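Local atomic coordinates of galactan 1,3-beta-galactosidase (Phanerochaete chrysosporium, PDB entry 7BYS), a protein that probably cleaves galactose from the ends of beta-1,3-galactan chains as a family 43 exo-glycosidase, and also carries a carbohydrate-binding module. Residues 17-22 against 33-39; 285-290 against 299-303; 341-347 against 404-410. All coordinates share one frame. Where two conformers were deposited one is given. Numbering follows the deposited sequence.

Contact 1: 17-22 against 33-39; sequences IQAHGA and WFGEDKS
The 17-22 loop runs antiparallel to 33-39 on strand 30-36, in the first blade of the five-bladed propeller characteristic of family 43. His20 and Glu36 form an antiparallel hydrogen-bonded pair, CA to CA 4.8 Å. Ala19 CA lies 3.5 Å from Gly35 CA. The chain turns a corner at Gly21 (phi/psi 66/44) before entering strand 22-27.

Backbone hydrogen bonds fix the pair. Glu36 N donates to His20 O at 2.7 Å, and His20 N to Glu36 O at 3.1 Å.

Two side-chain hydrogen bonds also cross. Gln18 OE1 (chi1 m, chi2 m) accepts from Lys38 N at 3.0 Å, and Trp33 NE1 gives Ala19 O a weak one at 3.1 Å. Within the segments, His20 NE2 donates to Gln18 OE1 at 2.9 Å. Lys38 NZ makes a salt bridge to Glu36 OE1 at 2.8 Å. Asp37 OD1 takes Ser39 N at 3.0 Å, an Asx turn, and Ser39 OG at 2.9 Å.

Apolar contact centres on Trp33 (chi1 t, chi2 near 0°). Over one face, CH-pi contacts place Ala19 CB 3.6 Å from the five-membered ring centroid and Ile17 CG2 4.1 Å from the six-membered one.

Both glycines fit tight places. A CB on Gly35 would lie 2.2 Å from Ala19 C, and one on Gly21 2.4 Å from Glu36 OE2.

Glu36 OE2 also accepts from Arg82 N, and its side chain touches Glu81. Both residues bind galactose in another structure of this protein. The buried Glu36 carboxylate is thus held by Lys38 and Arg82 N next to these sugar-site residues.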
# COMPACT_ATOMS: atom_id res chain seq x y z
N ILE A 17 -3.19 11.19 -5.89
CA ILE A 17 -2.09 10.46 -6.52
C ILE A 17 -2.64 9.18 -7.12
O ILE A 17 -3.42 8.45 -6.48
CB ILE A 17 -1.00 10.17 -5.48
CG1 ILE A 17 -0.32 11.47 -5.07
CG2 ILE A 17 0.03 9.17 -6.04
CD1 ILE A 17 0.62 11.34 -3.90
N GLN A 18 -2.24 8.90 -8.37
CA GLN A 18 -2.66 7.72 -9.13
C GLN A 18 -1.40 6.93 -9.49
O GLN A 18 -0.90 7.02 -10.61
CB GLN A 18 -3.43 8.13 -10.37
CG GLN A 18 -4.79 8.73 -10.03
CD GLN A 18 -5.77 7.69 -9.54
OE1 GLN A 18 -5.52 6.49 -9.64
NE2 GLN A 18 -6.89 8.14 -8.99
N ALA A 19 -0.91 6.14 -8.54
CA ALA A 19 0.33 5.38 -8.72
C ALA A 19 0.22 4.07 -7.92
O ALA A 19 1.00 3.78 -7.01
CB ALA A 19 1.54 6.23 -8.33
N HIS A 20 -0.79 3.27 -8.24
CA HIS A 20 -1.00 2.00 -7.57
C HIS A 20 0.00 0.96 -8.07
O HIS A 20 0.53 1.07 -9.18
CB HIS A 20 -2.45 1.57 -7.81
CG HIS A 20 -3.43 2.69 -7.61
ND1 HIS A 20 -3.95 3.01 -6.38
CD2 HIS A 20 -3.94 3.59 -8.48
CE1 HIS A 20 -4.76 4.05 -6.49
NE2 HIS A 20 -4.78 4.42 -7.76
N GLY A 21 0.28 -0.04 -7.24
CA GLY A 21 1.30 -1.01 -7.62
C GLY A 21 2.68 -0.40 -7.69
O GLY A 21 3.45 -0.69 -8.63
N ALA A 22 3.04 0.41 -6.69
CA ALA A 22 4.20 1.31 -6.71
C ALA A 22 5.49 0.63 -7.15
O ALA A 22 5.81 -0.48 -6.72
CB ALA A 22 4.43 1.84 -5.29
N TRP A 33 8.28 7.92 -8.17
CA TRP A 33 7.22 6.96 -7.88
C TRP A 33 6.47 6.71 -9.17
O TRP A 33 5.83 7.62 -9.72
CB TRP A 33 6.33 7.55 -6.78
CG TRP A 33 5.17 6.68 -6.34
CD1 TRP A 33 4.81 5.45 -6.82
CD2 TRP A 33 4.21 7.02 -5.32
NE1 TRP A 33 3.69 5.00 -6.15
CE2 TRP A 33 3.30 5.95 -5.24
CE3 TRP A 33 4.03 8.13 -4.49
CZ2 TRP A 33 2.23 5.95 -4.34
CZ3 TRP A 33 2.97 8.13 -3.60
CH2 TRP A 33 2.07 7.05 -3.53
N PHE A 34 6.59 5.49 -9.69
CA PHE A 34 5.84 5.03 -10.85
C PHE A 34 4.69 4.16 -10.39
O PHE A 34 4.82 3.41 -9.42
CB PHE A 34 6.73 4.17 -11.76
CG PHE A 34 7.95 4.87 -12.25
CD1 PHE A 34 9.13 4.84 -11.54
CD2 PHE A 34 7.91 5.57 -13.44
CE1 PHE A 34 10.26 5.50 -11.99
CE2 PHE A 34 9.05 6.24 -13.90
CZ PHE A 34 10.21 6.20 -13.18
N GLY A 35 3.57 4.23 -11.09
CA GLY A 35 2.48 3.37 -10.69
C GLY A 35 1.39 3.34 -11.74
O GLY A 35 1.48 3.99 -12.78
N GLU A 36 0.36 2.56 -11.44
CA GLU A 36 -0.81 2.45 -12.31
C GLU A 36 -1.74 3.64 -12.09
O GLU A 36 -2.15 3.92 -10.96
CB GLU A 36 -1.57 1.17 -11.99
CG GLU A 36 -0.70 -0.08 -12.00
CD GLU A 36 -1.23 -1.16 -11.07
OE1 GLU A 36 -2.37 -1.03 -10.58
OE2 GLU A 36 -0.50 -2.12 -10.79
N ASP A 37 -2.09 4.34 -13.17
CA ASP A 37 -3.10 5.39 -13.10
C ASP A 37 -4.47 4.73 -13.21
O ASP A 37 -4.81 4.17 -14.25
CB ASP A 37 -2.88 6.39 -14.24
CG ASP A 37 -3.84 7.57 -14.20
OD1 ASP A 37 -4.88 7.50 -13.51
OD2 ASP A 37 -3.56 8.58 -14.88
N LYS A 38 -5.25 4.78 -12.14
CA LYS A 38 -6.57 4.17 -12.14
C LYS A 38 -7.66 5.21 -11.97
O LYS A 38 -8.73 4.92 -11.44
CB LYS A 38 -6.66 3.08 -11.07
CG LYS A 38 -5.70 1.92 -11.33
CD LYS A 38 -5.79 0.83 -10.26
CE LYS A 38 -5.92 -0.56 -10.89
NZ LYS A 38 -4.86 -0.87 -11.91
N SER A 39 -7.43 6.44 -12.46
CA SER A 39 -8.32 7.55 -12.14
C SER A 39 -9.72 7.39 -12.72
O SER A 39 -10.63 8.08 -12.27
CB SER A 39 -7.72 8.87 -12.61
OG SER A 39 -7.47 8.81 -14.00

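Contact 2: 285-290 against 299-303; sequences VHADVW and YSVAS
Trp290 overlaps Tyr299: its CE3 lies 3.7 Å from Tyr299 CB. The indole is set by chi1 p (58°) and chi2 -76°, and its NE1 bonds to Trp272 O. Tyr299 also has chi1 p (66°), with chi2 near -90°. Its OH reaches 3.8 Å from Val285 CG2 and is hydrogen-bonded to Asp276.

A second apolar group forms round Val301 (chi1 t). Val301 CG1 meets Ala287 CB at 3.7 Å, and Val301 CG2 meets Val285 CG1 at 4.1 Å. Trp290 CB approaches Val301 CA to 4.0 Å. Further along, Val289 CG1 packs on Ala302 CB at 3.8 Å.

Residues 285-288 form an irregular loop, while 299-301 is strand. The two segments pair only at Trp290 and Val301, an antiparallel non-hydrogen-bonded pair with CA atoms 4.3 Å apart. This is the two-stranded sheet of 290-293 with 298-301. It lies between strand 283-284, which closes the last propeller blade, and strand 305-308, part of a sheet of the carbohydrate-binding module. Pairing continues through the backbone of Ser300 and Ser291. Trp290 CA comes within 3.3 Å of Ser300 O.

One direct hydrogen bond crosses, from Ala302 N to Val289 O at 3.0 Å with an angle of 159°. A water adds a bridge. It accepts from Val289 N at 3.1 Å and gives a weak bond to Ala302 O at 3.3 Å.

Asp288 points sideways and does not touch 299-303. Its carboxylate bonds to Tyr358, Ser394 and Tyr427 of the module, while the indole of Trp290 packs on Pro274 and Ile254 of the last blade.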
# COMPACT_ATOMS: atom_id res chain seq x y z
N VAL A 285 5.39 -1.40 11.63
CA VAL A 285 5.03 -0.55 12.75
C VAL A 285 3.71 0.11 12.39
O VAL A 285 3.64 0.91 11.45
CB VAL A 285 6.11 0.51 12.99
CG1 VAL A 285 5.72 1.42 14.16
CG2 VAL A 285 7.46 -0.15 13.22
N HIS A 286 2.64 -0.25 13.09
CA HIS A 286 1.32 0.29 12.76
C HIS A 286 1.21 1.70 13.33
O HIS A 286 0.80 1.91 14.47
CB HIS A 286 0.21 -0.60 13.29
CG HIS A 286 -1.15 -0.11 12.94
ND1 HIS A 286 -2.02 0.42 13.88
CD2 HIS A 286 -1.78 -0.01 11.74
CE1 HIS A 286 -3.14 0.79 13.27
NE2 HIS A 286 -3.02 0.54 11.98
N ALA A 287 1.57 2.68 12.50
CA ALA A 287 1.61 4.09 12.87
C ALA A 287 0.60 4.82 12.00
O ALA A 287 0.83 4.99 10.80
CB ALA A 287 3.00 4.67 12.64
N ASP A 288 -0.50 5.27 12.61
CA ASP A 288 -1.54 5.97 11.85
C ASP A 288 -0.99 7.24 11.21
O ASP A 288 -1.41 7.61 10.12
CB ASP A 288 -2.70 6.37 12.77
CG ASP A 288 -3.38 5.18 13.44
OD1 ASP A 288 -3.69 4.18 12.76
OD2 ASP A 288 -3.63 5.26 14.66
N VAL A 289 -0.04 7.89 11.89
CA VAL A 289 0.58 9.13 11.43
C VAL A 289 2.07 9.02 11.75
O VAL A 289 2.44 8.83 12.91
CB VAL A 289 -0.02 10.35 12.15
CG1 VAL A 289 0.63 11.63 11.67
CG2 VAL A 289 -1.54 10.41 11.95
N TRP A 290 2.91 9.11 10.73
CA TRP A 290 4.35 9.07 10.98
C TRP A 290 5.06 9.99 10.00
O TRP A 290 4.51 10.37 8.97
CB TRP A 290 4.93 7.65 10.96
CG TRP A 290 4.74 6.89 9.68
CD1 TRP A 290 3.59 6.29 9.25
CD2 TRP A 290 5.74 6.58 8.71
NE1 TRP A 290 3.81 5.66 8.05
CE2 TRP A 290 5.12 5.82 7.70
CE3 TRP A 290 7.09 6.90 8.58
CZ2 TRP A 290 5.82 5.36 6.57
CZ3 TRP A 290 7.79 6.45 7.46
CH2 TRP A 290 7.16 5.68 6.48
N TYR A 299 12.65 7.37 10.74
CA TYR A 299 11.23 7.65 10.79
C TYR A 299 10.88 8.02 12.22
O TYR A 299 11.60 7.67 13.17
CB TYR A 299 10.38 6.45 10.32
CG TYR A 299 10.47 5.23 11.22
CD1 TYR A 299 11.45 4.26 11.04
CD2 TYR A 299 9.57 5.06 12.27
CE1 TYR A 299 11.52 3.15 11.86
CE2 TYR A 299 9.63 3.96 13.09
CZ TYR A 299 10.61 3.01 12.89
OH TYR A 299 10.67 1.90 13.72
N SER A 300 9.77 8.73 12.38
CA SER A 300 9.27 9.13 13.69
C SER A 300 7.76 8.96 13.74
O SER A 300 7.04 9.52 12.91
CB SER A 300 9.64 10.58 14.01
OG SER A 300 9.20 10.92 15.32
N VAL A 301 7.29 8.21 14.72
CA VAL A 301 5.86 7.93 14.88
C VAL A 301 5.23 9.03 15.72
O VAL A 301 5.72 9.34 16.82
CB VAL A 301 5.65 6.56 15.54
CG1 VAL A 301 4.17 6.30 15.78
CG2 VAL A 301 6.25 5.46 14.66
N ALA A 302 4.15 9.62 15.22
CA ALA A 302 3.47 10.68 15.95
C ALA A 302 2.73 10.10 17.15
O ALA A 302 2.15 9.02 17.07
CB ALA A 302 2.47 11.39 15.04
N SER A 303 2.76 10.83 18.26
CA SER A 303 2.02 10.43 19.45
C SER A 303 0.64 11.06 19.43
O SER A 303 0.47 12.19 18.96
CB SER A 303 2.77 10.86 20.71
OG SER A 303 2.81 12.27 20.81
O HOH W 1 0.91 7.06 14.71

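Contact 3: 341-347 against 404-410; sequences VTINNVQ and GENSITF
Strands 341-347 and 405-410 run antiparallel, their short axes 4.2 Å apart at closest approach and directions 133° apart. Two hydrogen-bonded pairs set the register. Val341 N donates to Phe410 O at 3.1 Å, and Phe410 N to Val341 O at 2.8 Å. Ile343 N donates to Ile408 O at 2.8 Å, and Ile408 N to Ile343 O at 2.9 Å. Between them Thr342 faces Thr409 (both chi1 m), a non-hydrogen-bonded pair, and the two OG1 atoms bond at 2.9 Å.

Strand 341-347 then has one extra residue, Asn345 (phi/psi 56/40), as in a beta bulge: Asn344 is nearest Ser407, but Val346 is nearest Asn406. Val346 N donates to Asn406 O at 2.9 Å. Val346 O accepts Asn406 ND2 at 3.0 Å and, weakly, Asn406 N at 2.9 Å. Asn406 OD1 is taken by Asn402 N and Asn374 ND2, and Asn344 ND2 by Gln313 OE1. Ser407 N donates to Asn374 OD1, and Gln347 N to Tyr307 OH.

Ile343 CD1 meets Phe410 CE2 at 4.1 Å, and Val346 CG2 meets Ile408 CD1 at 4.2 Å.

The strands are second and third of five in one sheet of the carbohydrate-binding module's beta-sandwich. Strand 313-316 flanks 341-347, and 367-373 flanks 405-410. Ile343 and Val346 pack on Tyr307 of the other sheet, Ile343 and Phe410 on Ile424, Val346 on Val426, Ile408 on Leu399, Phe410 on Leu421 and Asn406 on Leu401.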
# COMPACT_ATOMS: atom_id res chain seq x y z
N VAL A 341 -22.81 8.15 19.02
CA VAL A 341 -21.94 8.30 20.18
C VAL A 341 -21.18 9.61 20.01
O VAL A 341 -20.75 9.96 18.91
CB VAL A 341 -21.01 7.08 20.42
CG1 VAL A 341 -19.97 6.92 19.31
CG2 VAL A 341 -20.33 7.19 21.79
N THR A 342 -21.06 10.36 21.10
CA THR A 342 -20.38 11.64 21.10
C THR A 342 -19.23 11.53 22.08
O THR A 342 -19.43 11.24 23.26
CB THR A 342 -21.33 12.76 21.52
OG1 THR A 342 -22.41 12.83 20.58
CG2 THR A 342 -20.61 14.10 21.54
N ILE A 343 -18.01 11.71 21.57
CA ILE A 343 -16.83 11.75 22.42
C ILE A 343 -16.60 13.19 22.82
O ILE A 343 -16.41 14.06 21.96
CB ILE A 343 -15.62 11.14 21.71
CG1 ILE A 343 -15.91 9.66 21.42
CG2 ILE A 343 -14.37 11.28 22.57
CD1 ILE A 343 -14.78 8.92 20.76
N ASN A 344 -16.67 13.45 24.11
CA ASN A 344 -16.55 14.80 24.65
C ASN A 344 -15.17 15.00 25.26
O ASN A 344 -14.41 14.05 25.46
CB ASN A 344 -17.64 15.04 25.70
CG ASN A 344 -19.01 15.23 25.08
OD1 ASN A 344 -19.23 16.18 24.33
ND2 ASN A 344 -19.93 14.33 25.39
N ASN A 345 -14.87 16.26 25.54
CA ASN A 345 -13.60 16.65 26.16
C ASN A 345 -12.40 16.16 25.36
O ASN A 345 -11.40 15.69 25.92
CB ASN A 345 -13.54 16.22 27.63
CG ASN A 345 -14.60 16.90 28.46
OD1 ASN A 345 -14.73 18.12 28.42
ND2 ASN A 345 -15.38 16.11 29.18
N VAL A 346 -12.51 16.26 24.04
CA VAL A 346 -11.36 16.03 23.17
C VAL A 346 -10.51 17.30 23.20
O VAL A 346 -10.88 18.32 22.61
CB VAL A 346 -11.82 15.69 21.74
CG1 VAL A 346 -10.61 15.45 20.84
CG2 VAL A 346 -12.71 14.46 21.77
N GLN A 347 -9.38 17.23 23.89
CA GLN A 347 -8.52 18.39 24.07
C GLN A 347 -7.78 18.72 22.78
O GLN A 347 -7.36 17.82 22.03
CB GLN A 347 -7.50 18.09 25.18
CG GLN A 347 -6.56 19.25 25.54
CD GLN A 347 -5.41 19.44 24.55
OE1 GLN A 347 -4.95 18.48 23.91
NE2 GLN A 347 -4.96 20.68 24.41
N GLY A 404 -8.87 24.06 23.50
CA GLY A 404 -9.70 23.66 24.61
C GLY A 404 -10.40 22.35 24.35
O GLY A 404 -9.83 21.43 23.74
N GLU A 405 -11.65 22.24 24.79
CA GLU A 405 -12.39 20.99 24.69
C GLU A 405 -13.25 20.98 23.44
O GLU A 405 -13.76 22.01 23.00
CB GLU A 405 -13.26 20.77 25.93
CG GLU A 405 -12.51 20.92 27.25
CD GLU A 405 -11.62 19.72 27.58
OE1 GLU A 405 -11.30 18.92 26.67
OE2 GLU A 405 -11.25 19.57 28.76
N ASN A 406 -13.39 19.79 22.86
CA ASN A 406 -14.15 19.59 21.64
C ASN A 406 -15.01 18.35 21.80
O ASN A 406 -14.72 17.48 22.62
CB ASN A 406 -13.23 19.36 20.44
CG ASN A 406 -12.39 20.57 20.11
OD1 ASN A 406 -12.78 21.38 19.28
ND2 ASN A 406 -11.23 20.69 20.75
N SER A 407 -16.07 18.29 21.00
CA SER A 407 -16.91 17.10 20.91
C SER A 407 -16.89 16.58 19.48
O SER A 407 -16.87 17.36 18.52
CB SER A 407 -18.36 17.42 21.30
OG SER A 407 -19.07 18.00 20.21
N ILE A 408 -16.89 15.26 19.34
CA ILE A 408 -16.97 14.62 18.03
C ILE A 408 -18.11 13.61 18.07
O ILE A 408 -18.10 12.71 18.92
CB ILE A 408 -15.66 13.93 17.63
CG1 ILE A 408 -14.47 14.89 17.77
CG2 ILE A 408 -15.76 13.41 16.20
CD1 ILE A 408 -13.11 14.20 17.62
N THR A 409 -19.08 13.75 17.18
CA THR A 409 -20.27 12.91 17.17
C THR A 409 -20.22 11.98 15.96
O THR A 409 -19.99 12.43 14.83
CB THR A 409 -21.54 13.76 17.13
OG1 THR A 409 -21.65 14.50 18.36
CG2 THR A 409 -22.77 12.88 17.01
N PHE A 410 -20.48 10.70 16.20
CA PHE A 410 -20.43 9.66 15.18
C PHE A 410 -21.82 9.05 14.98
O PHE A 410 -22.50 8.73 15.96
CB PHE A 410 -19.46 8.55 15.59
CG PHE A 410 -18.05 9.03 15.76
CD1 PHE A 410 -17.19 9.02 14.67
CD2 PHE A 410 -17.59 9.47 16.99
CE1 PHE A 410 -15.88 9.47 14.82
CE2 PHE A 410 -16.29 9.91 17.13
CZ PHE A 410 -15.43 9.91 16.04

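The three contacts follow one another along the chain and hold different elements. Contact 1 is almost wholly buried in the propeller. Contacts 2 and 3 are partly buried. Contact 2 sits where propeller and binding module meet, and contact 3 lies in the module itself, its centre about 37 Å from that of contact 1. Contact 1 mixes a short backbone pairing with an indole face and buried charges beside the sugar site. Contact 2 has one direct hydrogen bond, a water and apolar packing of aromatic and aliphatic side chains. Contact 3 is a ladder, regular from Val341 to Ile343 and breaking register after it, with a mostly apolar inner face and a polar outer one.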